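PDB 5WA1: programmed cell death 6-interacting protein from Homo sapiens, which acts in endocytosis, multivesicular body biogenesis, membrane repair and cytokinesis as an ESCRT-associated protein, represented here by its Bro1 domain. Local coordinates for residues A[87-98]-A[366-376]. Residues are numbered along the deposited sequence; the frame is centred on the assembly and turned at random.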
loop_
_atom_site.group_PDB
_atom_site.type_symbol
_atom_site.label_atom_id
_atom_site.label_comp_id
_atom_site.label_asym_id
_atom_site.label_seq_id
_atom_site.Cartn_x
_atom_site.Cartn_y
_atom_site.Cartn_z
ATOM N N GLU A 87 -5.578 8.824 -12.198
ATOM C CA GLU A 87 -6.858 8.638 -12.876
ATOM C C GLU A 87 -6.671 8.151 -14.306
ATOM O O GLU A 87 -7.484 7.361 -14.799
ATOM C CB GLU A 87 -7.669 9.937 -12.854
ATOM C CG GLU A 87 -8.338 10.220 -11.513
ATOM C CD GLU A 87 -9.342 9.145 -11.119
ATOM O OE1 GLU A 87 -10.015 8.593 -12.018
ATOM O OE2 GLU A 87 -9.450 8.845 -9.908
ATOM N N THR A 88 -5.610 8.599 -14.985
ATOM C CA THR A 88 -5.334 8.086 -16.324
ATOM C C THR A 88 -4.998 6.601 -16.285
ATOM O O THR A 88 -5.498 5.815 -17.102
ATOM C CB THR A 88 -4.200 8.880 -16.970
ATOM O OG1 THR A 88 -4.577 10.258 -17.061
ATOM C CG2 THR A 88 -3.909 8.344 -18.370
ATOM N N LEU A 89 -4.159 6.191 -15.331
ATOM C CA LEU A 89 -3.897 4.770 -15.137
ATOM C C LEU A 89 -5.179 4.021 -14.801
ATOM O O LEU A 89 -5.462 2.965 -15.378
ATOM C CB LEU A 89 -2.863 4.575 -14.025
ATOM C CG LEU A 89 -1.457 4.241 -14.503
ATOM C CD1 LEU A 89 -0.496 4.222 -13.332
ATOM C CD2 LEU A 89 -1.456 2.904 -15.239
ATOM N N LEU A 90 -5.949 4.542 -13.838
ATOM C CA LEU A 90 -7.201 3.897 -13.456
ATOM C C LEU A 90 -8.139 3.783 -14.647
ATOM O O LEU A 90 -8.762 2.735 -14.864
ATOM C CB LEU A 90 -7.873 4.681 -12.335
ATOM C CG LEU A 90 -7.085 4.741 -11.029
ATOM C CD1 LEU A 90 -7.833 5.589 -10.019
ATOM C CD2 LEU A 90 -6.836 3.343 -10.504
ATOM N N ARG A 91 -8.254 4.857 -15.430
ATOM C CA ARG A 91 -9.113 4.824 -16.605
ATOM C C ARG A 91 -8.651 3.760 -17.593
ATOM O O ARG A 91 -9.474 3.029 -18.159
ATOM C CB ARG A 91 -9.145 6.199 -17.271
ATOM C CG ARG A 91 -10.013 6.235 -18.525
ATOM C CD ARG A 91 -9.793 7.497 -19.349
ATOM N NE ARG A 91 -10.383 7.366 -20.681
ATOM C CZ ARG A 91 -10.202 8.230 -21.674
ATOM N NH1 ARG A 91 -9.445 9.306 -21.496
ATOM N NH2 ARG A 91 -10.778 8.015 -22.850
ATOM N N TYR A 92 -7.338 3.650 -17.808
ATOM C CA TYR A 92 -6.852 2.660 -18.764
ATOM C C TYR A 92 -7.090 1.239 -18.259
ATOM O O TYR A 92 -7.379 0.344 -19.061
ATOM C CB TYR A 92 -5.372 2.907 -19.071
ATOM C CG TYR A 92 -4.753 1.892 -20.004
ATOM C CD1 TYR A 92 -5.176 1.787 -21.327
ATOM C CD2 TYR A 92 -3.753 1.032 -19.563
ATOM C CE1 TYR A 92 -4.620 0.854 -22.183
ATOM C CE2 TYR A 92 -3.189 0.090 -20.417
ATOM C CZ TYR A 92 -3.628 0.007 -21.724
ATOM O OH TYR A 92 -3.079 -0.920 -22.581
ATOM N N TYR A 93 -7.008 1.015 -16.943
ATOM C CA TYR A 93 -7.361 -0.296 -16.404
ATOM C C TYR A 93 -8.835 -0.608 -16.627
ATOM O O TYR A 93 -9.185 -1.726 -17.022
ATOM C CB TYR A 93 -7.026 -0.376 -14.910
ATOM C CG TYR A 93 -7.351 -1.724 -14.313
ATOM C CD1 TYR A 93 -6.508 -2.808 -14.505
ATOM C CD2 TYR A 93 -8.511 -1.918 -13.568
ATOM C CE1 TYR A 93 -6.801 -4.048 -13.965
ATOM C CE2 TYR A 93 -8.811 -3.156 -13.019
ATOM C CZ TYR A 93 -7.953 -4.215 -13.222
ATOM O OH TYR A 93 -8.246 -5.450 -12.685
ATOM N N ASP A 94 -9.715 0.365 -16.379
ATOM C CA ASP A 94 -11.137 0.156 -16.635
ATOM C C ASP A 94 -11.392 -0.173 -18.101
ATOM O O ASP A 94 -12.210 -1.045 -18.414
ATOM C CB ASP A 94 -11.941 1.395 -16.234
ATOM C CG ASP A 94 -12.074 1.552 -14.731
ATOM O OD1 ASP A 94 -11.777 0.585 -13.997
ATOM O OD2 ASP A 94 -12.489 2.644 -14.286
ATOM N N GLN A 95 -10.699 0.511 -19.011
ATOM C CA GLN A 95 -10.976 0.318 -20.429
ATOM C C GLN A 95 -10.580 -1.083 -20.879
ATOM O O GLN A 95 -11.339 -1.744 -21.595
ATOM C CB GLN A 95 -10.257 1.387 -21.251
ATOM C CG GLN A 95 -10.808 1.556 -22.662
ATOM C CD GLN A 95 -12.295 1.844 -22.676
ATOM O OE1 GLN A 95 -12.721 2.995 -22.558
ATOM N NE2 GLN A 95 -13.097 0.794 -22.824
ATOM N N ILE A 96 -9.417 -1.565 -20.438
ATOM C CA ILE A 96 -8.953 -2.894 -20.832
ATOM C C ILE A 96 -9.879 -3.979 -20.289
ATOM O O ILE A 96 -10.222 -4.934 -21.000
ATOM C CB ILE A 96 -7.501 -3.105 -20.374
ATOM C CG1 ILE A 96 -6.585 -2.055 -21.011
ATOM C CG2 ILE A 96 -7.035 -4.510 -20.710
ATOM C CD1 ILE A 96 -6.505 -2.129 -22.514
ATOM N N CYS A 97 -10.294 -3.862 -19.025
ATOM C CA CYS A 97 -11.229 -4.842 -18.483
ATOM C C CYS A 97 -12.526 -4.870 -19.287
ATOM O O CYS A 97 -13.079 -5.945 -19.550
ATOM C CB CYS A 97 -11.504 -4.548 -17.012
ATOM S SG CYS A 97 -10.031 -4.690 -15.979
ATOM N N SER A 98 -13.008 -3.702 -19.720
ATOM C CA SER A 98 -14.261 -3.596 -20.461
ATOM C C SER A 98 -14.157 -4.084 -21.900
ATOM O O SER A 98 -15.166 -4.075 -22.612
ATOM C CB SER A 98 -14.749 -2.144 -20.457
ATOM O OG SER A 98 -15.231 -1.764 -19.185
ATOM N N VAL A 366 -14.424 -2.587 -11.115
ATOM C CA VAL A 366 -14.530 -1.787 -12.324
ATOM C C VAL A 366 -15.951 -1.249 -12.445
ATOM O O VAL A 366 -16.909 -2.022 -12.399
ATOM C CB VAL A 366 -14.131 -2.616 -13.551
ATOM C CG1 VAL A 366 -14.298 -1.805 -14.829
ATOM C CG2 VAL A 366 -12.700 -3.111 -13.398
ATOM N N PRO A 367 -16.096 0.077 -12.607
ATOM C CA PRO A 367 -15.016 1.055 -12.797
ATOM C C PRO A 367 -14.334 1.544 -11.515
ATOM O O PRO A 367 -15.009 1.934 -10.554
ATOM C CB PRO A 367 -15.734 2.217 -13.487
ATOM C CG PRO A 367 -17.111 2.171 -12.911
ATOM C CD PRO A 367 -17.426 0.709 -12.707
ATOM N N ILE A 368 -12.995 1.526 -11.504
ATOM C CA ILE A 368 -12.254 2.126 -10.395
ATOM C C ILE A 368 -11.854 3.568 -10.682
ATOM O O ILE A 368 -11.416 4.273 -9.760
ATOM C CB ILE A 368 -10.998 1.309 -10.011
ATOM C CG1 ILE A 368 -9.987 1.217 -11.162
ATOM C CG2 ILE A 368 -11.384 -0.084 -9.533
ATOM C CD1 ILE A 368 -8.746 0.373 -10.801
ATOM N N SER A 369 -12.001 4.036 -11.918
ATOM C CA SER A 369 -11.741 5.432 -12.248
ATOM C C SER A 369 -13.029 6.249 -12.172
ATOM O O SER A 369 -14.139 5.720 -12.282
ATOM C CB SER A 369 -11.134 5.559 -13.648
ATOM O OG SER A 369 -12.132 5.436 -14.646
ATOM N N GLN A 370 -12.866 7.557 -11.991
ATOM C CA GLN A 370 -14.005 8.459 -11.886
ATOM C C GLN A 370 -14.552 8.819 -13.259
ATOM O O GLN A 370 -13.798 8.977 -14.225
ATOM C CB GLN A 370 -13.617 9.734 -11.139
ATOM C CG GLN A 370 -13.369 9.513 -9.657
ATOM C CD GLN A 370 -14.580 8.939 -8.945
ATOM O OE1 GLN A 370 -15.529 9.659 -8.630
ATOM N NE2 GLN A 370 -14.554 7.635 -8.688
ATOM N N LYS A 371 -15.875 8.956 -13.332
ATOM C CA LYS A 371 -16.566 9.377 -14.550
ATOM C C LYS A 371 -16.134 8.525 -15.740
ATOM O O LYS A 371 -15.820 9.030 -16.820
ATOM C CB LYS A 371 -16.330 10.866 -14.819
ATOM C CG LYS A 371 -16.955 11.798 -13.788
ATOM C CD LYS A 371 -16.510 13.247 -13.980
ATOM C CE LYS A 371 -15.024 13.418 -13.677
ATOM N NZ LYS A 371 -14.635 14.852 -13.535
ATOM N N PHE A 372 -16.103 7.212 -15.528
ATOM C CA PHE A 372 -15.645 6.313 -16.574
ATOM C C PHE A 372 -16.696 6.178 -17.670
ATOM O O PHE A 372 -17.898 6.115 -17.398
ATOM C CB PHE A 372 -15.309 4.937 -16.005
ATOM C CG PHE A 372 -14.986 3.916 -17.063
ATOM C CD1 PHE A 372 -13.801 3.991 -17.778
ATOM C CD2 PHE A 372 -15.875 2.893 -17.358
ATOM C CE1 PHE A 372 -13.506 3.062 -18.762
ATOM C CE2 PHE A 372 -15.583 1.959 -18.335
ATOM C CZ PHE A 372 -14.397 2.044 -19.039
ATOM N N THR A 373 -16.229 6.145 -18.917
ATOM C CA THR A 373 -17.083 5.914 -20.080
ATOM C C THR A 373 -16.356 4.936 -20.994
ATOM O O THR A 373 -15.282 5.257 -21.511
ATOM C CB THR A 373 -17.402 7.220 -20.817
ATOM O OG1 THR A 373 -16.183 7.873 -21.199
ATOM C CG2 THR A 373 -18.224 8.164 -19.939
ATOM N N ASP A 374 -16.923 3.741 -21.177
ATOM C CA ASP A 374 -16.324 2.755 -22.072
ATOM C C ASP A 374 -16.330 3.278 -23.502
ATOM O O ASP A 374 -17.361 3.727 -24.008
ATOM C CB ASP A 374 -17.075 1.420 -21.978
ATOM C CG ASP A 374 -16.540 0.354 -22.949
ATOM O OD1 ASP A 374 -15.413 0.498 -23.468
ATOM O OD2 ASP A 374 -17.253 -0.648 -23.185
ATOM N N LEU A 375 -15.163 3.223 -24.150
ATOM C CA LEU A 375 -15.040 3.666 -25.531
ATOM C C LEU A 375 -15.717 2.713 -26.509
ATOM O O LEU A 375 -15.966 3.098 -27.656
ATOM C CB LEU A 375 -13.564 3.821 -25.896
ATOM C CG LEU A 375 -12.828 5.037 -25.335
ATOM C CD1 LEU A 375 -11.324 4.852 -25.479
ATOM C CD2 LEU A 375 -13.278 6.305 -26.035
ATOM N N PHE A 376 -16.014 1.488 -26.088
ATOM C CA PHE A 376 -16.672 0.489 -26.920
ATOM C C PHE A 376 -17.992 0.054 -26.294
ATOM O O PHE A 376 -18.375 -1.117 -26.355
ATOM C CB PHE A 376 -15.759 -0.714 -27.144
ATOM C CG PHE A 376 -14.448 -0.371 -27.789
ATOM C CD1 PHE A 376 -13.346 -0.042 -27.018
ATOM C CD2 PHE A 376 -14.315 -0.382 -29.167
ATOM C CE1 PHE A 376 -12.137 0.274 -27.609
ATOM C CE2 PHE A 376 -13.108 -0.067 -29.766
ATOM C CZ PHE A 376 -12.016 0.261 -28.984
#
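The carboxylate of Asp94, on helix 83-97, binds the backbone of Ile368 and Ser369 in an irregular stretch of chain, a worked example of a helix side chain holding a loop. Asp94 CB lies over one face of the Phe372 ring, 3.7 Å from the ring centroid, in a CH-pi contact; the backbone N of Asp374 sits over the opposite face. With CG anti to the carbonyl carbon (chi1 -74°), the carboxylate reaches the backbone just beyond the cis peptide before Pro367. Asp94 OD1 accepts from Ile368 N at 2.9 Å through its syn lone pair, and also touches CG1 of Val366. Asp94 OD2 takes two donors from a single residue: Ser369 N at 2.8 Å on the syn side and Ser369 OG, 2.8 Å from Asp94 OD2, on the anti side, both from the same face of the carboxylate. Three bonds thus restrain the carboxylate's rotation, and the two backbone donors would help to stabilise its charge.

Bonds toward both ends of the helical segment extend the docking. Glu87 OE1 receives Gln370 N at 3.0 Å in a nearly straight bond (173°). Next to Asp94 on the helix, a bend at chi2 (55°) turns the amide of Gln95 to the loop, where Gln95 OE1 accepts from Leu375 N at 2.9 Å. Beside the polar centre, Ile368 CD1 packs between Leu90 CD2 and Tyr93 CD2, residues whose side chains also touch helix 164-191. In the largely helical Bro1 domain, the arrangement holds the irregular C-terminal segment 366-376 along helix 83-97, ending in an Asx turn in which Asp374 OD1 accepts from Phe376 N.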